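Local coordinates for protein glutamate racemase (Escherichia coli, PDB 2JFN) that belongs to the Asp/Glu/hydantoin racemase family and binds glutamic acid and uridine-5'-diphosphate-N-acetylmuramoyl-L-alanine, at residues 41-46 against 234-239; 70-75 against 101-106; 123-128 against 197-202; 257-262 against 276-281. One frame throughout, in Å; residues are numbered along the deposited sequence.

None of the four contacts is wholly buried. Contact 1 lies at the surface, and the others are partly buried. Contact 1 packs the end of a helix on another helix, contact 2 two helices, both by apolar side chains. Each also presents an arginine to uridine-5'-diphosphate-N-acetylmuramoyl-L-alanine (UMA). Contacts 2 and 4 touch: Arg71 and Ile75 of helix 65-82 pack on Met257, beside the seven-stranded mixed sheet. Contact 3 lies on the opposite side of the chain's centre from contacts 2 and 4, at one end of the strands of the four-stranded parallel sheet. It is the most polar, with an aspartate bonded to a loop. Contact 4 combines methionine and leucine packing with polar links carried by water.

Contact 1: residues 41-46 against 234-239; sequences RHLLPD and RTAWLL. With UMA (uridine-5'-diphosphate-N-acetylmuramoyl-L-alanine), chain C.
Leu44 and Leu239 reach toward each other and meet tip to tip, CD1 of Leu44 lying 3.7 Å from CD1 of Leu239. Leu44 is the first residue after helix 33-43 to leave helical geometry. The same CD1 of Leu44 also rests against the helix backbone, 3.9 Å from CA of Ala236. It also meets CG2 of Thr235 at 4.0 Å. CB of Ala236 touches both leucines of the first segment, with Leu43 CD2 at 4.1 Å. The contact is therefore apolar. The hydroxyl of Thr235 is turned to its own helix and bonds to Ile231 O.

Arg234 points away from segment 41-46 and contacts UMA. Its guanidinium is sandwiched. UMA C20 lies 3.3 Å above one face, offset toward the rim. Leu238 CD2 lies over the centre of the opposite face. Nearer the backbone, CG of Arg234 lies 3.4 Å from O4 of UMA. Helix 228-241 thus has two working sides. One packs on the C-terminal end of helix 33-43, and the other lines the UMA pocket.

Contact 2: residues 70-75 against 101-106; sequences ERVVAI and PALREK. With UMA (uridine-5'-diphosphate-N-acetylmuramoyl-L-alanine), chain C.
Val73 lies against Leu103 and Lys106 across two helices whose local axes come within 9.8 Å and cross at -33°. From CB the side chain of Val73 forks, and its two methyls meet three residues. CG1, anti to the backbone N (chi1 168°), meets the aliphatic chain of Lys106, with CD at 3.7 Å. NZ of Lys106 passes a little further from the same methyl. CG2, the other tip, sits 3.8 Å from CD2 of Leu103 and 3.9 Å from CB of Ala102. The side chains of Val73 and Leu103 slide past each other in opposite directions, which brings CD2 of Leu103 back to CA of Val73 as well. The second branch of Leu103, CD1, meets CG1 of Val72, and those two side chains cross at about a right angle. Val72 also packs on Phe27 of strand 21-28.

Arg104, on another side of helix 93-106, pairs with the carboxylate of UMA through two hydrogen bonds. NH1 gives to O20 at 3.0 Å, and NH2 gives to O19 at 2.6 Å. C22 lies in the guanidinium plane at its edge. NH2 also bonds to Val111 O.

The helices are joined by apolar packing, with the charges at the margins. Lys106 packs its CD on Val73 and bonds NZ to Thr77 OG1. Arg104 would offset the charge of the UMA carboxylate.

Contact 3: residues 123-128 against 197-202; sequences RLTANG and PDTVVL
Thr125, Ala126 and Asn127 belong to the loop joining helix 118-124 to strand 129-134, and here they close on Asp198, just before strand 199-202 of the four-stranded parallel sheet. Both oxygens of the Asp198 carboxylate are in use. OD2 takes two successive backbone N-H groups. Ala126 N, at 2.8 Å, meets the syn lone pair of OD2. Asn127 N is longer, at 3.3 Å, and approaches OD2 from above the carboxylate plane. OD1 takes two hydroxyls from opposite faces. Thr125 OG1 gives to it at 2.7 Å, on the syn side but 26° out of the plane, and Thr199 OG1 gives to it at 2.9 Å from well above the plane.

The amide of Asn127 slides past Asp198 in the opposite direction, the two planes 38° apart. Its OD1 comes within 3.0 Å of Asp198 OD1, but both are acceptors and do not bond. That amide oxygen is instead met by Ile129 N, and ND2 bonds to Pro196 O.

Four donors thus share one carboxylate. This would favour the charged form of Asp198 and offset the nearby oxygen of Asn127. With both its oxygens held from several sides, the carboxylate probably has little freedom to turn, and it ties the loop to the residue just before strand 199-202.

Contact 4: residues 257-262 against 276-281; sequences MAMTPG and ETLEKL
Met257 O accepts hydrogen bonds from two waters, and both lead across to segment 276-281. One water lies 2.6 Å from Met257 O and gives its other bond to Leu281 O, so it joins two carbonyls that cannot bond each other. The second water lies 3.0 Å from Met257 O and accepts from Lys280 NZ. A third water, 3.0 Å from Lys280 NZ, also accepts from Met259 N. The ammonium of Lys280 therefore reaches two backbone sites of the loop through water. The Lys280 chain, extended beyond CG, runs close to Met257 O, with CE at 3.7 Å.

The sulfur side chains supply the apolar part. Met257 and Leu281 lie side by side and point the same way, with CE of Met257 4.1 Å from CD2 of Leu281. Met257 also packs on Ile75 of helix 65-82. In Met259, chi2 (60°) turns SD, and chi3 (76°) then brings CE to the strand backbone, 3.7 Å from Leu278 O and also close to Lys280 N. Met259 is the centre of an inverse gamma turn, closed by a weak bond from Thr260 N to Ala258 O.

Thr260 is the N-cap of helix 261-264, with OG1 bonded to Ala263 N. The segments belong to a beta-alpha-beta crossover: strand 253-256 leads through this loop and two short helices to the parallel strand 277-280, at the margin of the mixed sheet.

Contact 1: residues 41-46 against 234-239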
# COMPACT_ATOMS: atom_id res chain seq x y z
N ARG A 41 11.05 -3.21 6.44
CA ARG A 41 11.73 -4.05 7.43
C ARG A 41 12.99 -4.70 6.87
O ARG A 41 13.91 -5.01 7.61
CB ARG A 41 10.81 -5.15 7.97
CG ARG A 41 10.49 -6.26 6.99
CD ARG A 41 10.17 -7.56 7.72
NE ARG A 41 9.68 -8.59 6.80
CZ ARG A 41 9.39 -9.84 7.16
NH1 ARG A 41 9.56 -10.23 8.41
NH2 ARG A 41 8.94 -10.69 6.25
N HIS A 42 13.02 -4.92 5.56
CA HIS A 42 14.20 -5.52 4.96
C HIS A 42 15.36 -4.53 5.07
O HIS A 42 16.52 -4.92 5.22
CB HIS A 42 13.93 -5.86 3.49
CG HIS A 42 15.08 -6.53 2.80
ND1 HIS A 42 16.25 -5.86 2.49
CD2 HIS A 42 15.25 -7.80 2.38
CE1 HIS A 42 17.08 -6.70 1.90
NE2 HIS A 42 16.50 -7.88 1.82
N LEU A 43 15.04 -3.24 5.02
CA LEU A 43 16.03 -2.18 5.12
C LEU A 43 16.30 -1.78 6.58
O LEU A 43 17.43 -1.48 6.95
CB LEU A 43 15.56 -0.96 4.32
CG LEU A 43 16.53 0.22 4.17
CD1 LEU A 43 17.78 -0.25 3.43
CD2 LEU A 43 15.85 1.34 3.40
N LEU A 44 15.24 -1.78 7.40
CA LEU A 44 15.34 -1.40 8.81
C LEU A 44 14.66 -2.49 9.63
O LEU A 44 13.55 -2.31 10.13
CB LEU A 44 14.65 -0.06 9.03
CG LEU A 44 15.12 1.06 8.11
CD1 LEU A 44 14.08 2.16 8.05
CD2 LEU A 44 16.46 1.59 8.60
N PRO A 45 15.32 -3.65 9.79
CA PRO A 45 14.82 -4.81 10.53
C PRO A 45 14.61 -4.76 12.05
O PRO A 45 13.88 -5.60 12.59
CB PRO A 45 15.79 -5.91 10.13
CG PRO A 45 17.08 -5.17 9.98
CD PRO A 45 16.65 -3.94 9.21
N ASP A 46 15.21 -3.81 12.75
CA ASP A 46 15.07 -3.79 14.21
C ASP A 46 14.09 -2.79 14.81
O ASP A 46 13.99 -2.69 16.03
CB ASP A 46 16.44 -3.58 14.86
CG ASP A 46 17.46 -4.62 14.43
OD1 ASP A 46 17.20 -5.83 14.63
OD2 ASP A 46 18.52 -4.22 13.89
N ARG A 234 12.93 6.29 1.76
CA ARG A 234 12.39 7.55 2.27
C ARG A 234 12.18 7.46 3.79
O ARG A 234 12.39 8.45 4.51
CB ARG A 234 11.06 7.88 1.59
CG ARG A 234 10.39 9.15 2.09
CD ARG A 234 11.28 10.38 1.93
NE ARG A 234 10.55 11.61 2.24
CZ ARG A 234 11.08 12.83 2.23
NH1 ARG A 234 12.36 12.99 1.93
NH2 ARG A 234 10.32 13.88 2.51
N THR A 235 11.78 6.29 4.26
CA THR A 235 11.56 6.05 5.69
C THR A 235 12.88 6.15 6.45
O THR A 235 12.96 6.81 7.49
CB THR A 235 10.92 4.66 5.93
OG1 THR A 235 9.59 4.66 5.38
CG2 THR A 235 10.84 4.34 7.42
N ALA A 236 13.91 5.51 5.92
CA ALA A 236 15.23 5.54 6.53
C ALA A 236 15.76 6.98 6.57
O ALA A 236 16.40 7.39 7.54
CB ALA A 236 16.20 4.65 5.76
N TRP A 237 15.49 7.75 5.52
CA TRP A 237 15.96 9.14 5.48
C TRP A 237 15.25 9.99 6.54
O TRP A 237 15.87 10.82 7.20
CB TRP A 237 15.72 9.75 4.10
CG TRP A 237 16.39 11.09 3.93
CD1 TRP A 237 17.70 11.32 3.61
CD2 TRP A 237 15.79 12.39 4.09
NE1 TRP A 237 17.95 12.67 3.56
CE2 TRP A 237 16.80 13.35 3.86
CE3 TRP A 237 14.50 12.83 4.42
CZ2 TRP A 237 16.56 14.73 3.94
CZ3 TRP A 237 14.26 14.20 4.50
CH2 TRP A 237 15.29 15.13 4.26
N LEU A 238 13.94 9.79 6.68
CA LEU A 238 13.16 10.55 7.65
C LEU A 238 13.51 10.18 9.08
O LEU A 238 13.50 11.03 9.97
CB LEU A 238 11.67 10.34 7.40
CG LEU A 238 11.15 10.94 6.09
CD1 LEU A 238 9.71 10.53 5.87
CD2 LEU A 238 11.26 12.46 6.14
N LEU A 239 13.81 8.91 9.32
CA LEU A 239 14.17 8.48 10.66
C LEU A 239 15.50 9.11 11.04
O LEU A 239 15.85 9.20 12.21
CB LEU A 239 14.26 6.95 10.73
CG LEU A 239 12.92 6.21 10.62
CD1 LEU A 239 13.17 4.71 10.57
CD2 LEU A 239 12.04 6.58 11.81
N1 UMA C . 7.50 7.02 -3.63
C2 UMA C . 6.28 7.34 -2.86
N3 UMA C . 6.49 7.98 -1.65
C4 UMA C . 7.73 8.35 -1.12
C5 UMA C . 8.95 8.00 -1.97
C6 UMA C . 8.77 7.37 -3.15
O2 UMA C . 5.15 7.05 -3.23
O4 UMA C . 7.79 8.91 -0.04
C1B UMA C . 7.29 6.32 -4.95
C2B UMA C . 6.96 7.32 -6.05
O2' UMA C . 5.91 6.85 -6.98
C3B UMA C . 8.22 7.65 -6.77
C4B UMA C . 8.90 6.30 -6.66
O4B UMA C . 8.45 5.70 -5.45
O3B UMA C . 7.77 8.04 -8.09
C5B UMA C . 10.37 6.34 -6.60
O5B UMA C . 10.78 7.30 -5.68
PA UMA C . 12.29 7.75 -5.49
O1A UMA C . 12.31 8.38 -4.16
O2A UMA C . 13.14 6.63 -5.67
O3A UMA C . 12.46 8.89 -6.63
PB UMA C . 11.43 9.64 -7.60
O1B UMA C . 10.77 8.73 -8.51
O2B UMA C . 12.12 10.80 -8.16
O1' UMA C . 10.39 10.25 -6.48
C1' UMA C . 10.28 11.62 -6.08
C2' UMA C . 10.03 11.75 -4.60
N2' UMA C . 11.14 11.19 -3.80
C7' UMA C . 11.95 11.97 -3.06
O7' UMA C . 11.71 13.16 -2.87
C8' UMA C . 13.18 11.35 -2.43
C3' UMA C . 8.70 11.05 -4.28
O3' UMA C . 8.35 11.22 -2.86
C4' UMA C . 7.55 11.61 -5.15
O4' UMA C . 6.33 10.94 -4.87
C5' UMA C . 7.90 11.48 -6.63
O5' UMA C . 9.19 12.16 -6.87
C6' UMA C . 6.89 12.13 -7.56
O6' UMA C . 6.70 13.49 -7.20
C18 UMA C . 8.31 12.45 -2.08
C19 UMA C . 6.95 13.04 -1.96
O18 UMA C . 6.79 14.24 -1.84
C20 UMA C . 9.08 12.21 -0.77
N4 UMA C . 5.94 12.15 -1.98
C21 UMA C . 4.52 12.45 -1.74
C22 UMA C . 4.24 13.25 -0.43
O19 UMA C . 5.03 13.08 0.53
O20 UMA C . 3.26 14.04 -0.40
C23 UMA C . 3.72 11.14 -1.71

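Contact 2: residues 70-75 against 101-106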
# COMPACT_ATOMS: atom_id res chain seq x y z
N GLU A 70 -11.05 11.76 7.36
CA GLU A 70 -11.41 11.73 8.77
C GLU A 70 -11.08 10.39 9.42
O GLU A 70 -10.59 10.34 10.56
CB GLU A 70 -12.92 11.99 8.95
CG GLU A 70 -13.40 13.40 8.57
CD GLU A 70 -12.69 14.51 9.33
OE1 GLU A 70 -12.45 14.35 10.55
OE2 GLU A 70 -12.38 15.55 8.71
N ARG A 71 -11.35 9.32 8.70
CA ARG A 71 -11.10 7.97 9.19
C ARG A 71 -9.62 7.69 9.43
O ARG A 71 -9.25 7.20 10.50
CB ARG A 71 -11.67 6.94 8.21
CG ARG A 71 -11.51 5.49 8.63
CD ARG A 71 -12.27 5.17 9.91
NE ARG A 71 -12.22 3.73 10.19
CZ ARG A 71 -12.67 3.16 11.30
NH1 ARG A 71 -13.22 3.90 12.26
NH2 ARG A 71 -12.56 1.85 11.46
N VAL A 72 -8.78 8.00 8.45
CA VAL A 72 -7.35 7.75 8.59
C VAL A 72 -6.75 8.62 9.71
O VAL A 72 -5.89 8.16 10.45
CB VAL A 72 -6.60 7.99 7.26
CG1 VAL A 72 -5.12 7.72 7.45
CG2 VAL A 72 -7.17 7.06 6.19
N VAL A 73 -7.21 9.86 9.82
CA VAL A 73 -6.72 10.74 10.88
C VAL A 73 -7.13 10.14 12.24
O VAL A 73 -6.34 10.16 13.18
CB VAL A 73 -7.30 12.17 10.74
CG1 VAL A 73 -7.03 12.97 12.02
CG2 VAL A 73 -6.67 12.88 9.55
N ALA A 74 -8.34 9.61 12.33
CA ALA A 74 -8.81 9.02 13.59
C ALA A 74 -8.00 7.76 13.94
O ALA A 74 -7.66 7.53 15.10
CB ALA A 74 -10.30 8.69 13.51
N ILE A 75 -7.70 6.93 12.94
CA ILE A 75 -6.94 5.73 13.22
C ILE A 75 -5.51 6.06 13.68
O ILE A 75 -5.01 5.47 14.63
CB ILE A 75 -6.90 4.79 11.98
CG1 ILE A 75 -8.31 4.22 11.74
CG2 ILE A 75 -5.89 3.66 12.21
CD1 ILE A 75 -8.46 3.41 10.45
N PRO A 101 -2.14 15.95 3.76
CA PRO A 101 -2.19 17.30 4.34
C PRO A 101 -2.76 17.30 5.77
O PRO A 101 -2.17 17.90 6.68
CB PRO A 101 -3.07 18.07 3.37
CG PRO A 101 -2.71 17.43 2.05
CD PRO A 101 -2.71 15.95 2.40
N ALA A 102 -3.89 16.64 5.95
CA ALA A 102 -4.55 16.57 7.24
C ALA A 102 -3.70 15.88 8.31
O ALA A 102 -3.67 16.31 9.47
CB ALA A 102 -5.90 15.86 7.11
N LEU A 103 -3.02 14.81 7.91
CA LEU A 103 -2.16 14.07 8.84
C LEU A 103 -0.92 14.87 9.22
O LEU A 103 -0.50 14.86 10.38
CB LEU A 103 -1.74 12.75 8.21
CG LEU A 103 -2.86 11.72 8.03
CD1 LEU A 103 -2.37 10.59 7.11
CD2 LEU A 103 -3.28 11.18 9.39
N ARG A 104 -0.34 15.56 8.25
CA ARG A 104 0.85 16.34 8.51
C ARG A 104 0.55 17.57 9.36
O ARG A 104 1.43 18.09 10.03
CB ARG A 104 1.52 16.73 7.20
CG ARG A 104 2.24 15.55 6.56
CD ARG A 104 2.67 15.80 5.11
NE ARG A 104 3.39 14.64 4.60
CZ ARG A 104 3.58 14.36 3.31
NH1 ARG A 104 3.11 15.16 2.37
NH2 ARG A 104 4.24 13.27 2.97
N GLU A 105 -0.70 18.02 9.34
CA GLU A 105 -1.10 19.17 10.13
C GLU A 105 -1.34 18.74 11.58
O GLU A 105 -0.93 19.42 12.51
CB GLU A 105 -2.38 19.79 9.57
CG GLU A 105 -3.08 20.74 10.54
CD GLU A 105 -2.23 21.96 10.90
OE1 GLU A 105 -2.53 22.61 11.93
OE2 GLU A 105 -1.28 22.26 10.15
N LYS A 106 -1.99 17.60 11.77
CA LYS A 106 -2.29 17.15 13.12
C LYS A 106 -1.12 16.56 13.90
O LYS A 106 -1.01 16.77 15.11
CB LYS A 106 -3.44 16.13 13.11
CG LYS A 106 -3.95 15.80 14.52
CD LYS A 106 -5.22 14.95 14.52
CE LYS A 106 -5.76 14.73 15.94
NZ LYS A 106 -6.95 13.83 15.98
N1 UMA C . 7.50 7.02 -3.63
C2 UMA C . 6.28 7.34 -2.86
N3 UMA C . 6.49 7.98 -1.65
C4 UMA C . 7.73 8.35 -1.12
C5 UMA C . 8.95 8.00 -1.97
C6 UMA C . 8.77 7.37 -3.15
O2 UMA C . 5.15 7.05 -3.23
O4 UMA C . 7.79 8.91 -0.04
C1B UMA C . 7.29 6.32 -4.95
C2B UMA C . 6.96 7.32 -6.05
O2' UMA C . 5.91 6.85 -6.98
C3B UMA C . 8.22 7.65 -6.77
C4B UMA C . 8.90 6.30 -6.66
O4B UMA C . 8.45 5.70 -5.45
O3B UMA C . 7.77 8.04 -8.09
C5B UMA C . 10.37 6.34 -6.60
O5B UMA C . 10.78 7.30 -5.68
PA UMA C . 12.29 7.75 -5.49
O1A UMA C . 12.31 8.38 -4.16
O2A UMA C . 13.14 6.63 -5.67
O3A UMA C . 12.46 8.89 -6.63
PB UMA C . 11.43 9.64 -7.60
O1B UMA C . 10.77 8.73 -8.51
O2B UMA C . 12.12 10.80 -8.16
O1' UMA C . 10.39 10.25 -6.48
C1' UMA C . 10.28 11.62 -6.08
C2' UMA C . 10.03 11.75 -4.60
N2' UMA C . 11.14 11.19 -3.80
C7' UMA C . 11.95 11.97 -3.06
O7' UMA C . 11.71 13.16 -2.87
C8' UMA C . 13.18 11.35 -2.43
C3' UMA C . 8.70 11.05 -4.28
O3' UMA C . 8.35 11.22 -2.86
C4' UMA C . 7.55 11.61 -5.15
O4' UMA C . 6.33 10.94 -4.87
C5' UMA C . 7.90 11.48 -6.63
O5' UMA C . 9.19 12.16 -6.87
C6' UMA C . 6.89 12.13 -7.56
O6' UMA C . 6.70 13.49 -7.20
C18 UMA C . 8.31 12.45 -2.08
C19 UMA C . 6.95 13.04 -1.96
O18 UMA C . 6.79 14.24 -1.84
C20 UMA C . 9.08 12.21 -0.77
N4 UMA C . 5.94 12.15 -1.98
C21 UMA C . 4.52 12.45 -1.74
C22 UMA C . 4.24 13.25 -0.43
O19 UMA C . 5.03 13.08 0.53
O20 UMA C . 3.26 14.04 -0.40
C23 UMA C . 3.72 11.14 -1.71

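Contact 3: residues 123-128 against 197-202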
# COMPACT_ATOMS: atom_id res chain seq x y z
N ARG A 123 11.02 6.13 -17.09
CA ARG A 123 12.44 6.12 -17.43
C ARG A 123 12.96 4.71 -17.71
O ARG A 123 14.09 4.53 -18.16
CB ARG A 123 13.28 6.70 -16.29
CG ARG A 123 12.95 8.13 -15.91
CD ARG A 123 13.97 8.65 -14.91
NE ARG A 123 15.31 8.70 -15.50
CZ ARG A 123 16.41 9.01 -14.82
NH1 ARG A 123 16.34 9.28 -13.53
NH2 ARG A 123 17.59 9.04 -15.44
N LEU A 124 12.13 3.70 -17.43
CA LEU A 124 12.55 2.31 -17.63
C LEU A 124 11.98 1.66 -18.88
O LEU A 124 12.61 0.77 -19.45
CB LEU A 124 12.17 1.47 -16.40
CG LEU A 124 12.81 1.88 -15.07
CD1 LEU A 124 12.24 1.01 -13.95
CD2 LEU A 124 14.32 1.73 -15.14
N THR A 125 10.80 2.09 -19.30
CA THR A 125 10.17 1.51 -20.47
C THR A 125 11.05 1.63 -21.71
O THR A 125 11.75 2.63 -21.89
CB THR A 125 8.79 2.15 -20.75
OG1 THR A 125 8.18 1.51 -21.88
CG2 THR A 125 8.93 3.65 -21.04
N ALA A 126 11.02 0.61 -22.55
CA ALA A 126 11.81 0.60 -23.78
C ALA A 126 10.91 0.82 -24.98
O ALA A 126 11.32 1.41 -25.98
CB ALA A 126 12.56 -0.72 -23.91
N ASN A 127 9.67 0.33 -24.90
CA ASN A 127 8.73 0.48 -26.01
C ASN A 127 7.82 1.69 -25.84
O ASN A 127 6.98 1.97 -26.70
CB ASN A 127 7.91 -0.80 -26.19
CG ASN A 127 6.81 -0.95 -25.16
OD1 ASN A 127 6.85 -0.36 -24.08
ND2 ASN A 127 5.81 -1.77 -25.48
N GLY A 128 7.98 2.39 -24.73
CA GLY A 128 7.16 3.57 -24.47
C GLY A 128 5.74 3.28 -24.02
O GLY A 128 4.94 4.20 -23.90
N PRO A 197 2.10 -3.23 -22.61
CA PRO A 197 3.11 -2.45 -21.89
C PRO A 197 4.30 -3.34 -21.55
O PRO A 197 4.11 -4.50 -21.19
CB PRO A 197 2.37 -2.01 -20.62
CG PRO A 197 0.93 -2.06 -21.00
CD PRO A 197 0.84 -3.29 -21.86
N ASP A 198 5.51 -2.82 -21.65
CA ASP A 198 6.66 -3.63 -21.29
C ASP A 198 7.01 -3.32 -19.83
O ASP A 198 7.85 -3.98 -19.22
CB ASP A 198 7.84 -3.36 -22.24
CG ASP A 198 8.51 -2.01 -22.02
OD1 ASP A 198 7.90 -1.10 -21.41
OD2 ASP A 198 9.68 -1.86 -22.47
N THR A 199 6.33 -2.33 -19.28
CA THR A 199 6.54 -1.91 -17.89
C THR A 199 5.17 -1.69 -17.23
O THR A 199 4.35 -0.93 -17.74
CB THR A 199 7.35 -0.60 -17.84
OG1 THR A 199 8.54 -0.76 -18.62
CG2 THR A 199 7.75 -0.27 -16.40
N VAL A 200 4.92 -2.36 -16.11
CA VAL A 200 3.63 -2.23 -15.42
C VAL A 200 3.81 -1.70 -14.01
O VAL A 200 4.51 -2.30 -13.20
CB VAL A 200 2.88 -3.58 -15.34
CG1 VAL A 200 1.59 -3.42 -14.55
CG2 VAL A 200 2.55 -4.09 -16.75
N VAL A 201 3.18 -0.57 -13.72
CA VAL A 201 3.24 0.06 -12.41
C VAL A 201 2.15 -0.51 -11.51
O VAL A 201 0.98 -0.53 -11.87
CB VAL A 201 3.01 1.59 -12.50
CG1 VAL A 201 2.97 2.20 -11.10
CG2 VAL A 201 4.12 2.23 -13.33
N LEU A 202 2.54 -1.00 -10.34
CA LEU A 202 1.55 -1.52 -9.40
C LEU A 202 1.20 -0.32 -8.54
O LEU A 202 1.94 0.04 -7.62
CB LEU A 202 2.15 -2.65 -8.57
CG LEU A 202 2.66 -3.80 -9.45
CD1 LEU A 202 3.16 -4.96 -8.59
CD2 LEU A 202 1.55 -4.27 -10.37

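Contact 4: residues 257-262 against 276-281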
# COMPACT_ATOMS: atom_id res chain seq x y z
N MET A 257 -9.37 -2.94 13.38
CA MET A 257 -10.35 -2.03 13.97
C MET A 257 -11.54 -2.78 14.56
O MET A 257 -12.35 -2.21 15.29
CB MET A 257 -10.82 -1.00 12.94
CG MET A 257 -9.69 -0.16 12.33
SD MET A 257 -8.50 0.52 13.54
CE MET A 257 -6.93 0.02 12.80
N ALA A 258 -11.63 -4.07 14.25
CA ALA A 258 -12.69 -4.92 14.76
C ALA A 258 -12.18 -6.35 14.75
O ALA A 258 -11.66 -6.82 13.75
CB ALA A 258 -13.94 -4.80 13.88
N MET A 259 -12.33 -7.03 15.88
CA MET A 259 -11.87 -8.40 16.00
C MET A 259 -12.92 -9.31 15.36
O MET A 259 -13.76 -9.90 16.05
CB MET A 259 -11.67 -8.76 17.47
CG MET A 259 -10.85 -10.02 17.70
SD MET A 259 -9.18 -9.89 17.01
CE MET A 259 -8.39 -8.84 18.20
N THR A 260 -12.88 -9.40 14.04
CA THR A 260 -13.81 -10.21 13.27
C THR A 260 -13.14 -11.49 12.81
O THR A 260 -11.92 -11.64 12.92
CB THR A 260 -14.25 -9.47 12.00
OG1 THR A 260 -13.11 -9.32 11.13
CG2 THR A 260 -14.80 -8.09 12.34
N PRO A 261 -13.92 -12.44 12.29
CA PRO A 261 -13.29 -13.68 11.84
C PRO A 261 -12.30 -13.37 10.72
O PRO A 261 -11.22 -13.96 10.66
CB PRO A 261 -14.48 -14.52 11.36
CG PRO A 261 -15.57 -14.09 12.31
CD PRO A 261 -15.39 -12.58 12.33
N GLY A 262 -12.66 -12.44 9.84
CA GLY A 262 -11.77 -12.07 8.74
C GLY A 262 -10.42 -11.56 9.22
O GLY A 262 -9.38 -11.98 8.73
N GLU A 276 3.77 -10.73 16.21
CA GLU A 276 3.37 -11.82 17.08
C GLU A 276 1.92 -11.74 17.54
O GLU A 276 1.24 -12.76 17.67
CB GLU A 276 4.26 -11.85 18.32
CG GLU A 276 4.37 -10.51 19.04
CD GLU A 276 4.47 -10.67 20.55
OE1 GLU A 276 5.21 -11.57 21.02
OE2 GLU A 276 3.81 -9.89 21.27
N THR A 277 1.45 -10.52 17.76
CA THR A 277 0.11 -10.31 18.26
C THR A 277 -0.78 -9.42 17.39
O THR A 277 -0.30 -8.53 16.69
CB THR A 277 0.17 -9.67 19.67
OG1 THR A 277 1.01 -10.48 20.51
CG2 THR A 277 -1.21 -9.57 20.29
N LEU A 278 -2.08 -9.70 17.44
CA LEU A 278 -3.10 -8.94 16.73
C LEU A 278 -4.10 -8.49 17.79
O LEU A 278 -4.69 -9.32 18.49
CB LEU A 278 -3.82 -9.82 15.70
CG LEU A 278 -5.07 -9.19 15.09
CD1 LEU A 278 -4.69 -8.00 14.21
CD2 LEU A 278 -5.81 -10.23 14.27
N GLU A 279 -4.27 -7.18 17.93
CA GLU A 279 -5.20 -6.63 18.90
C GLU A 279 -6.16 -5.65 18.24
O GLU A 279 -5.89 -5.12 17.16
CB GLU A 279 -4.46 -5.89 20.02
CG GLU A 279 -3.60 -6.76 20.93
CD GLU A 279 -2.89 -5.95 22.00
OE1 GLU A 279 -1.98 -6.51 22.67
OE2 GLU A 279 -3.23 -4.76 22.19
N LYS A 280 -7.29 -5.41 18.90
CA LYS A 280 -8.27 -4.47 18.40
C LYS A 280 -7.90 -3.07 18.88
O LYS A 280 -7.56 -2.88 20.04
CB LYS A 280 -9.68 -4.81 18.90
CG LYS A 280 -10.69 -3.70 18.63
CD LYS A 280 -12.10 -4.10 19.02
CE LYS A 280 -13.08 -2.97 18.80
NZ LYS A 280 -14.49 -3.43 19.00
N LEU A 281 -7.96 -2.10 17.97
CA LEU A 281 -7.64 -0.73 18.33
C LEU A 281 -8.95 0.06 18.44
O LEU A 281 -9.79 -0.00 17.55
CB LEU A 281 -6.76 -0.09 17.26
CG LEU A 281 -6.36 1.36 17.51
CD1 LEU A 281 -5.41 1.44 18.69
CD2 LEU A 281 -5.70 1.93 16.25
O HOH W 1 -12.09 0.21 16.33
O HOH W 2 -15.18 -2.30 16.22
O HOH W 3 -14.10 -6.18 17.96